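Long-range contacts in extracellular sialidase/neuraminidase, putative (Aspergillus fumigatus, PDB 2XZI), which is a sialidase-family glycoside hydrolase that acts as a KDNase, probably releasing the deaminated sialic acid KDN from glycoconjugates: residues A8-E14 with R373-W379; G196-I200 with N215-S219; T47-I51 with K76-N80. All coordinates share one frame; numbering follows the deposited sequence. Where two conformers were deposited one is given.

Contact 1 of 3, residues A8-E14 with R373-W379; sequences AAPYHDE and RRFNLSW
CB of H12 lies over one face of the W379 indole. It stands 4.0 Å from the centroid of the five-membered ring of W379, nearly on the ring normal, in a CH-pi contact. The contact belongs to the closure of a beta-propeller: the N-terminal strand 12-18 joins antiparallel to strand 368-375 as the outermost strand of the last blade.

The H12 CG lies between its backbone N and carbonyl carbon (chi1 73°), which turns the imidazole at a slant to the indole, planes 48° apart. At the edge of that imidazole, ND1 of H12 gives a nearly straight bond of 2.7 Å to the syn lone pair of E14 OE1, which helps fix the ring rotation. Y11 OH lies in the guanidinium plane of R374, 3.0 Å from NH2, while the Tyr ring stands almost perpendicular (86°). The same NH2 also forms a salt bridge to D346.

D13 and R374 form the hydrogen-bonded pair, with D13 N to R374 O and R374 N to D13 O both 2.9 Å. On the face shared by H12, E14, R373 and F375, the CB of E14 lies over the R373 guanidinium. E14 OE1 and R373 NH1 make only a long salt bridge, and water 1 links the same two atoms. The stronger acidic partner of R373 is E335, at NH2.

Beyond the strands, N376 is the N-cap of helix 377-381. Its OD1 accepts from Y11 N (2.8 Å) and W379 N, which arrive from opposite faces of the amide. Its ND2 donates to A9 O in the amide plane. Farther along, S378 OG donates to A8 O at 2.7 Å, from above the carbonyl plane.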
loop_
_atom_site.group_PDB
_atom_site.type_symbol
_atom_site.label_atom_id
_atom_site.label_comp_id
_atom_site.label_asym_id
_atom_site.label_seq_id
_atom_site.Cartn_x
_atom_site.Cartn_y
_atom_site.Cartn_z
ATOM N N ALA A 8 20.914 -13.511 14.142
ATOM C CA ALA A 8 19.738 -13.693 14.984
ATOM C C ALA A 8 19.006 -14.949 14.508
ATOM O O ALA A 8 19.195 -15.366 13.376
ATOM C CB ALA A 8 18.817 -12.488 14.892
ATOM N N ALA A 9 18.176 -15.542 15.362
ATOM C CA ALA A 9 17.317 -16.653 14.938
ATOM C C ALA A 9 16.308 -16.128 13.915
ATOM O O ALA A 9 15.630 -15.137 14.179
ATOM C CB ALA A 9 16.596 -17.280 16.143
ATOM N N PRO A 10 16.224 -16.776 12.737
ATOM C CA PRO A 10 15.214 -16.386 11.750
ATOM C C PRO A 10 13.814 -16.534 12.327
ATOM O O PRO A 10 13.536 -17.479 13.075
ATOM C CB PRO A 10 15.426 -17.375 10.598
ATOM C CG PRO A 10 16.753 -17.985 10.837
ATOM C CD PRO A 10 17.034 -17.921 12.290
ATOM N N TYR A 11 12.951 -15.578 12.009
ATOM C CA TYR A 11 11.576 -15.579 12.486
ATOM C C TYR A 11 10.656 -15.309 11.304
ATOM O O TYR A 11 10.900 -14.398 10.522
ATOM C CB TYR A 11 11.397 -14.503 13.573
ATOM C CG TYR A 11 9.997 -14.371 14.141
ATOM C CD1 TYR A 11 8.970 -13.813 13.383
ATOM C CD2 TYR A 11 9.724 -14.745 15.453
ATOM C CE1 TYR A 11 7.688 -13.677 13.894
ATOM C CE2 TYR A 11 8.451 -14.610 15.982
ATOM C CZ TYR A 11 7.447 -14.069 15.203
ATOM O OH TYR A 11 6.189 -13.937 15.734
ATOM N N HIS A 12 9.608 -16.111 11.172
ATOM C CA HIS A 12 8.519 -15.759 10.263
ATOM C C HIS A 12 7.231 -16.382 10.744
ATOM O O HIS A 12 7.209 -17.493 11.282
ATOM C CB HIS A 12 8.809 -16.261 8.838
ATOM C CG HIS A 12 8.679 -17.744 8.695
ATOM N ND1 HIS A 12 7.496 -18.349 8.325
ATOM C CD2 HIS A 12 9.574 -18.745 8.876
ATOM C CE1 HIS A 12 7.666 -19.658 8.290
ATOM N NE2 HIS A 12 8.917 -19.924 8.614
ATOM N N ASP A 13 6.142 -15.661 10.528
ATOM C CA ASP A 13 4.806 -16.246 10.648
ATOM C C ASP A 13 3.890 -15.517 9.678
ATOM O O ASP A 13 4.164 -14.382 9.274
ATOM C CB ASP A 13 4.275 -16.198 12.089
ATOM C CG ASP A 13 3.343 -17.384 12.433
ATOM O OD1 ASP A 13 2.787 -18.052 11.535
ATOM O OD2 ASP A 13 3.156 -17.646 13.643
ATOM N N GLU A 14 2.812 -16.178 9.298
ATOM C CA GLU A 14 1.981 -15.674 8.235
ATOM C C GLU A 14 0.600 -16.281 8.328
ATOM O O GLU A 14 0.438 -17.453 8.694
ATOM C CB GLU A 14 2.635 -15.973 6.883
ATOM C CG GLU A 14 3.011 -17.441 6.651
ATOM C CD GLU A 14 4.314 -17.881 7.310
ATOM O OE1 GLU A 14 5.250 -17.064 7.458
ATOM O OE2 GLU A 14 4.404 -19.066 7.683
ATOM N N ARG A 373 2.065 -10.969 7.011
ATOM C CA ARG A 373 3.312 -11.663 7.282
ATOM C C ARG A 373 4.109 -10.849 8.265
ATOM O O ARG A 373 4.111 -9.599 8.196
ATOM C CB ARG A 373 4.144 -11.782 6.027
ATOM C CG ARG A 373 3.565 -12.670 4.967
ATOM C CD ARG A 373 4.505 -12.786 3.767
ATOM N NE ARG A 373 4.102 -13.909 2.929
ATOM C CZ ARG A 373 4.411 -15.178 3.184
ATOM N NH1 ARG A 373 5.141 -15.498 4.246
ATOM N NH2 ARG A 373 3.978 -16.134 2.371
ATOM N N ARG A 374 4.792 -11.555 9.166
ATOM C CA ARG A 374 5.863 -10.979 9.969
ATOM C C ARG A 374 7.119 -11.779 9.713
ATOM O O ARG A 374 7.075 -13.015 9.699
ATOM C CB ARG A 374 5.512 -11.018 11.451
ATOM C CG ARG A 374 4.414 -10.058 11.827
ATOM C CD ARG A 374 3.653 -10.436 13.112
ATOM N NE ARG A 374 4.514 -11.009 14.144
ATOM C CZ ARG A 374 5.286 -10.303 14.967
ATOM N NH1 ARG A 374 5.295 -8.975 14.910
ATOM N NH2 ARG A 374 6.076 -10.940 15.833
ATOM N N PHE A 375 8.245 -11.097 9.538
ATOM C CA PHE A 375 9.527 -11.782 9.434
ATOM C C PHE A 375 10.606 -10.831 9.871
ATOM O O PHE A 375 10.426 -9.616 9.809
ATOM C CB PHE A 375 9.779 -12.292 8.000
ATOM C CG PHE A 375 9.485 -11.283 6.918
ATOM C CD1 PHE A 375 10.418 -10.334 6.576
ATOM C CD2 PHE A 375 8.280 -11.312 6.223
ATOM C CE1 PHE A 375 10.160 -9.413 5.574
ATOM C CE2 PHE A 375 8.019 -10.393 5.216
ATOM C CZ PHE A 375 8.976 -9.444 4.894
ATOM N N ASN A 376 11.722 -11.364 10.353
ATOM C CA ASN A 376 12.840 -10.508 10.703
ATOM C C ASN A 376 13.892 -10.438 9.610
ATOM O O ASN A 376 13.802 -11.117 8.583
ATOM C CB ASN A 376 13.443 -10.870 12.066
ATOM C CG ASN A 376 14.000 -12.286 12.131
ATOM O OD1 ASN A 376 13.968 -13.058 11.159
ATOM N ND2 ASN A 376 14.505 -12.635 13.302
ATOM N N LEU A 377 14.867 -9.562 9.818
ATOM C CA LEU A 377 15.950 -9.397 8.858
ATOM C C LEU A 377 16.695 -10.710 8.680
ATOM O O LEU A 377 17.068 -11.067 7.561
ATOM C CB LEU A 377 16.909 -8.297 9.306
ATOM C CG LEU A 377 16.366 -6.874 9.294
ATOM C CD1 LEU A 377 17.390 -5.987 9.979
ATOM C CD2 LEU A 377 16.050 -6.391 7.873
ATOM N N SER A 378 16.898 -11.436 9.784
ATOM C CA SER A 378 17.554 -12.737 9.716
ATOM C C SER A 378 16.861 -13.685 8.748
ATOM O O SER A 378 17.513 -14.384 7.997
ATOM C CB SER A 378 17.577 -13.394 11.080
ATOM O OG SER A 378 18.137 -14.680 10.946
ATOM N N TRP A 379 15.534 -13.689 8.756
ATOM C CA TRP A 379 14.809 -14.542 7.825
ATOM C C TRP A 379 15.149 -14.186 6.372
ATOM O O TRP A 379 15.416 -15.073 5.556
ATOM C CB TRP A 379 13.299 -14.515 8.074
ATOM C CG TRP A 379 12.568 -15.438 7.167
ATOM C CD1 TRP A 379 12.368 -16.775 7.346
ATOM C CD2 TRP A 379 11.962 -15.104 5.916
ATOM N NE1 TRP A 379 11.660 -17.294 6.291
ATOM C CE2 TRP A 379 11.390 -16.290 5.398
ATOM C CE3 TRP A 379 11.831 -13.913 5.182
ATOM C CZ2 TRP A 379 10.704 -16.324 4.174
ATOM C CZ3 TRP A 379 11.133 -13.942 3.974
ATOM C CH2 TRP A 379 10.578 -15.140 3.484
HETATM O O HOH W 1 6.212 -14.499 6.944
#

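Contact 2 of 3, residues G196-I200 with N215-S219; sequences GELVI and NRTWS. With NO2 (nitrite ion), chain H.
R216 grips the carbonyl oxygen of G196 end-on with two nitrogens. NH2 of R216 is 2.8 Å from G196 O and lies nearly on the line of its C=O bond. NH1 of R216 reaches the same G196 O at 2.9 Å, tilted from the carbonyl plane. The oxygen sits at the edge of the guanidinium, close to its plane. NH2 also forms a salt bridge to D110, so the buried charge has an acidic partner as well.

L198 closes over one face of this group, with its CG 3.5 Å above the guanidinium plane. A bend at the CB-CG bond of the arginine (chi2 -68°) swings the guanidinium round to G196 O and against L198, and the two side chains cross at about a right angle.

The two segments belong to one four-stranded antiparallel blade of the propeller. Strand 205-210 runs between strands 198-202 and 217-222. The side chains of R216 and W218 reach across it, with no backbone pairing between the two segments.

Farther along, W218 carries the apolar part. The L198 CD1 methyl is 4.0 Å from W218 CH2, and I200 CD1 is 3.7 Å from W218 CZ3. R216 CB rests over one face of the indole. Y116 and F118 of strand 115-122, in the preceding blade, meet W218 edge-to-face. At the far end S219 OG donates to O2 of a nitrite ion, 3.0 Å away, which R210 also binds; the ion probably comes from the crystallisation liquor.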
loop_
_atom_site.group_PDB
_atom_site.type_symbol
_atom_site.label_atom_id
_atom_site.label_comp_id
_atom_site.label_asym_id
_atom_site.label_seq_id
_atom_site.Cartn_x
_atom_site.Cartn_y
_atom_site.Cartn_z
ATOM N N GLY A 196 11.499 16.541 9.051
ATOM C CA GLY A 196 10.200 16.812 9.667
ATOM C C GLY A 196 8.985 16.856 8.765
ATOM O O GLY A 196 7.850 16.825 9.261
ATOM N N GLU A 197 9.204 16.957 7.457
ATOM C CA GLU A 197 8.084 17.020 6.500
ATOM C C GLU A 197 7.449 15.651 6.255
ATOM O O GLU A 197 8.080 14.614 6.458
ATOM C CB GLU A 197 8.526 17.586 5.150
ATOM C CG GLU A 197 9.204 18.962 5.185
ATOM C CD GLU A 197 10.707 18.893 5.425
ATOM O OE1 GLU A 197 11.252 17.799 5.736
ATOM O OE2 GLU A 197 11.348 19.962 5.281
ATOM N N LEU A 198 6.194 15.675 5.813
ATOM C CA LEU A 198 5.552 14.455 5.305
ATOM C C LEU A 198 5.640 14.425 3.791
ATOM O O LEU A 198 5.530 15.458 3.131
ATOM C CB LEU A 198 4.085 14.383 5.714
ATOM C CG LEU A 198 3.773 14.458 7.215
ATOM C CD1 LEU A 198 2.289 14.251 7.467
ATOM C CD2 LEU A 198 4.567 13.417 7.982
ATOM N N VAL A 199 5.822 13.232 3.230
ATOM C CA VAL A 199 5.791 13.068 1.783
ATOM C C VAL A 199 4.903 11.876 1.467
ATOM O O VAL A 199 5.136 10.755 1.959
ATOM C CB VAL A 199 7.194 12.829 1.163
ATOM C CG1 VAL A 199 7.087 12.804 -0.360
ATOM C CG2 VAL A 199 8.156 13.916 1.567
ATOM N N ILE A 200 3.883 12.147 0.654
ATOM C CA ILE A 200 2.914 11.148 0.215
ATOM C C ILE A 200 3.029 10.989 -1.301
ATOM O O ILE A 200 2.894 11.970 -2.043
ATOM C CB ILE A 200 1.476 11.542 0.656
ATOM C CG1 ILE A 200 1.392 11.698 2.193
ATOM C CG2 ILE A 200 0.448 10.532 0.135
ATOM C CD1 ILE A 200 1.820 13.101 2.754
ATOM N N ASN A 215 -1.435 18.839 11.939
ATOM C CA ASN A 215 -2.088 20.082 11.487
ATOM C C ASN A 215 -1.288 20.649 10.318
ATOM O O ASN A 215 -0.992 21.857 10.239
ATOM C CB ASN A 215 -2.238 21.116 12.619
ATOM C CG ASN A 215 -3.499 20.909 13.467
ATOM O OD1 ASN A 215 -4.607 21.318 13.087
ATOM N ND2 ASN A 215 -3.329 20.296 14.633
ATOM N N ARG A 216 -0.967 19.765 9.378
ATOM C CA ARG A 216 -0.093 20.111 8.264
ATOM C C ARG A 216 -0.755 20.964 7.209
ATOM O O ARG A 216 -1.958 20.886 7.003
ATOM C CB ARG A 216 0.425 18.835 7.591
ATOM C CG ARG A 216 1.204 17.902 8.521
ATOM C CD ARG A 216 2.539 18.469 8.987
ATOM N NE ARG A 216 3.313 17.397 9.593
ATOM C CZ ARG A 216 4.633 17.341 9.617
ATOM N NH1 ARG A 216 5.366 18.322 9.077
ATOM N NH2 ARG A 216 5.228 16.296 10.176
ATOM N N THR A 217 0.060 21.778 6.557
ATOM C CA THR A 217 -0.358 22.400 5.317
ATOM C C THR A 217 0.233 21.600 4.158
ATOM O O THR A 217 1.386 21.146 4.206
ATOM C CB THR A 217 0.021 23.874 5.276
ATOM O OG1 THR A 217 1.413 23.993 5.520
ATOM C CG2 THR A 217 -0.730 24.626 6.367
ATOM N N TRP A 218 -0.581 21.409 3.135
ATOM C CA TRP A 218 -0.235 20.529 2.029
ATOM C C TRP A 218 0.126 21.333 0.799
ATOM O O TRP A 218 -0.446 22.408 0.546
ATOM C CB TRP A 218 -1.377 19.563 1.700
ATOM C CG TRP A 218 -1.929 18.847 2.890
ATOM C CD1 TRP A 218 -3.114 19.114 3.540
ATOM C CD2 TRP A 218 -1.326 17.753 3.594
ATOM N NE1 TRP A 218 -3.272 18.258 4.603
ATOM C CE2 TRP A 218 -2.195 17.411 4.663
ATOM C CE3 TRP A 218 -0.134 17.034 3.428
ATOM C CZ2 TRP A 218 -1.914 16.363 5.551
ATOM C CZ3 TRP A 218 0.149 15.983 4.331
ATOM C CH2 TRP A 218 -0.748 15.671 5.374
ATOM N N SER A 219 1.069 20.810 0.025
ATOM C CA SER A 219 1.368 21.385 -1.288
ATOM C C SER A 219 1.740 20.262 -2.251
ATOM O O SER A 219 1.920 19.105 -1.830
ATOM C CB SER A 219 2.492 22.408 -1.182
ATOM O OG SER A 219 3.668 21.801 -0.723
HETATM N N NO2 H . 7.226 21.406 -3.029
HETATM O O1 NO2 H . 8.436 20.945 -2.349
HETATM O O2 NO2 H . 6.306 22.006 -2.060
#

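Contact 3 of 3, residues T47-I51 with K76-N80; sequences TTGRI and KTTAN
R50 NH1 donates to two backbone carbonyls, K76 O and T75 O. The bond from R50 NH1 to K76 O is 3.0 Å long and weak, with an N-H...O angle of 142°. K76 O nevertheless lies at the edge of the guanidinium, near its plane. The NE of R50 pairs with D161, so NE and NH1 both have partners.

The arginine chain turns at its CG-CD bond (chi3 -62°), and this brings one face of the guanidinium against T78. There the CG2 methyl of T78 lies 3.5 Å from R50 NH2. The same methyl is 3.3 Å from T48 OG1, so it is wedged between the two residues. T48 OG1 also accepts from R50 N at 3.2 Å, which makes an ST turn, and it bonds to D161.

T78 O approaches the backbone of G49, 3.4 Å from its CA, in a C-H...O contact; glycine has no side chain to block it. Two waters bridge the segments. Water 2 joins T48 O and T78 OG1, and water 3 donates to G49 O and T77 O.

On the second segment T77 OG1 accepts from A79 N at 3.1 Å, giving another ST turn. These are two loops at one end of a propeller blade: the hairpin turn between strands 37-45 and 51-58, and the loop leaving strand 68-74.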
loop_
_atom_site.group_PDB
_atom_site.type_symbol
_atom_site.label_atom_id
_atom_site.label_comp_id
_atom_site.label_asym_id
_atom_site.label_seq_id
_atom_site.Cartn_x
_atom_site.Cartn_y
_atom_site.Cartn_z
ATOM N N THR A 47 2.535 5.479 16.635
ATOM C CA THR A 47 3.594 5.745 17.611
ATOM C C THR A 47 3.419 4.964 18.918
ATOM O O THR A 47 4.337 4.924 19.729
ATOM C CB THR A 47 3.787 7.232 17.912
ATOM O OG1 THR A 47 2.695 7.700 18.692
ATOM C CG2 THR A 47 3.952 8.047 16.624
ATOM N N THR A 48 2.252 4.354 19.118
ATOM C CA THR A 48 2.001 3.569 20.328
ATOM C C THR A 48 2.489 2.136 20.169
ATOM O O THR A 48 2.635 1.434 21.172
ATOM C CB THR A 48 0.492 3.496 20.700
ATOM O OG1 THR A 48 -0.218 2.730 19.710
ATOM C CG2 THR A 48 -0.139 4.876 20.843
ATOM N N GLY A 49 2.720 1.704 18.923
ATOM C CA GLY A 49 2.973 0.285 18.645
ATOM C C GLY A 49 1.802 -0.478 18.035
ATOM O O GLY A 49 1.953 -1.597 17.540
ATOM N N ARG A 50 0.611 0.116 18.066
ATOM C CA ARG A 50 -0.554 -0.490 17.419
ATOM C C ARG A 50 -0.321 -0.542 15.917
ATOM O O ARG A 50 0.280 0.387 15.342
ATOM C CB ARG A 50 -1.796 0.332 17.703
ATOM C CG ARG A 50 -3.084 -0.456 17.487
ATOM C CD ARG A 50 -4.318 0.373 17.793
ATOM N NE ARG A 50 -4.405 0.829 19.190
ATOM C CZ ARG A 50 -4.945 0.141 20.191
ATOM N NH1 ARG A 50 -5.438 -1.093 20.008
ATOM N NH2 ARG A 50 -4.976 0.693 21.404
ATOM N N ILE A 51 -0.820 -1.602 15.287
ATOM C CA ILE A 51 -0.721 -1.751 13.833
ATOM C C ILE A 51 -2.098 -1.533 13.229
ATOM O O ILE A 51 -3.086 -2.093 13.717
ATOM C CB ILE A 51 -0.104 -3.112 13.422
ATOM C CG1 ILE A 51 1.282 -3.262 14.089
ATOM C CG2 ILE A 51 0.028 -3.196 11.912
ATOM C CD1 ILE A 51 1.928 -4.626 13.959
ATOM N N LYS A 76 -5.457 -5.462 18.576
ATOM C CA LYS A 76 -6.272 -5.264 19.777
ATOM C C LYS A 76 -5.572 -4.416 20.824
ATOM O O LYS A 76 -6.216 -3.604 21.508
ATOM C CB LYS A 76 -6.647 -6.612 20.390
ATOM C CG LYS A 76 -7.682 -7.396 19.615
ATOM C CD LYS A 76 -7.921 -8.735 20.302
ATOM C CE LYS A 76 -8.993 -9.514 19.587
ATOM N NZ LYS A 76 -9.155 -10.854 20.227
ATOM N N THR A 77 -4.261 -4.573 20.934
ATOM C CA THR A 77 -3.490 -3.801 21.881
ATOM C C THR A 77 -2.352 -3.140 21.148
ATOM O O THR A 77 -2.099 -3.436 19.960
ATOM C CB THR A 77 -2.917 -4.660 23.020
ATOM O OG1 THR A 77 -1.793 -5.381 22.528
ATOM C CG2 THR A 77 -3.981 -5.640 23.602
ATOM N N THR A 78 -1.681 -2.223 21.832
ATOM C CA THR A 78 -0.516 -1.539 21.271
ATOM C C THR A 78 0.759 -2.395 21.342
ATOM O O THR A 78 1.790 -2.025 20.775
ATOM C CB THR A 78 -0.263 -0.202 22.002
ATOM O OG1 THR A 78 0.045 -0.484 23.373
ATOM C CG2 THR A 78 -1.491 0.712 21.938
ATOM N N ALA A 79 0.694 -3.527 22.043
ATOM C CA ALA A 79 1.884 -4.307 22.365
ATOM C C ALA A 79 1.936 -5.697 21.736
ATOM O O ALA A 79 2.966 -6.362 21.798
ATOM C CB ALA A 79 2.055 -4.410 23.891
ATOM N N ASN A 80 0.846 -6.135 21.112
ATOM C CA ASN A 80 0.800 -7.522 20.657
ATOM C C ASN A 80 1.435 -7.754 19.296
ATOM O O ASN A 80 1.719 -8.904 18.917
ATOM C CB ASN A 80 -0.613 -8.140 20.769
ATOM C CG ASN A 80 -1.591 -7.631 19.722
ATOM O OD1 ASN A 80 -1.211 -7.313 18.590
ATOM N ND2 ASN A 80 -2.885 -7.617 20.080
HETATM O O HOH W 2 2.929 -0.854 23.495
HETATM O O HOH W 3 0.655 -4.016 18.338
#

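How the contacts relate
The three contacts lie in three different blades of the propeller, each a separate antiparallel sheet. Contact 1 joins the two ends of the chain, and contacts 3 and 2 follow one another within the span between its segments. Contact 3 ties loops of the sheet that begins with strand 37-45, and contact 2 lies in the sheet running from strand 191-192 to strand 217-222. Contacts 1 and 3 are neighbours, with nearest atoms about 5 Å apart, and R374 of contact 1 touches N81 just past 76-80. Contact 2 is farther off, its centre 33 Å from contact 1 and 24 Å from contact 3. Contact 1 closes the ring; contacts 2 and 3 each lie within one blade.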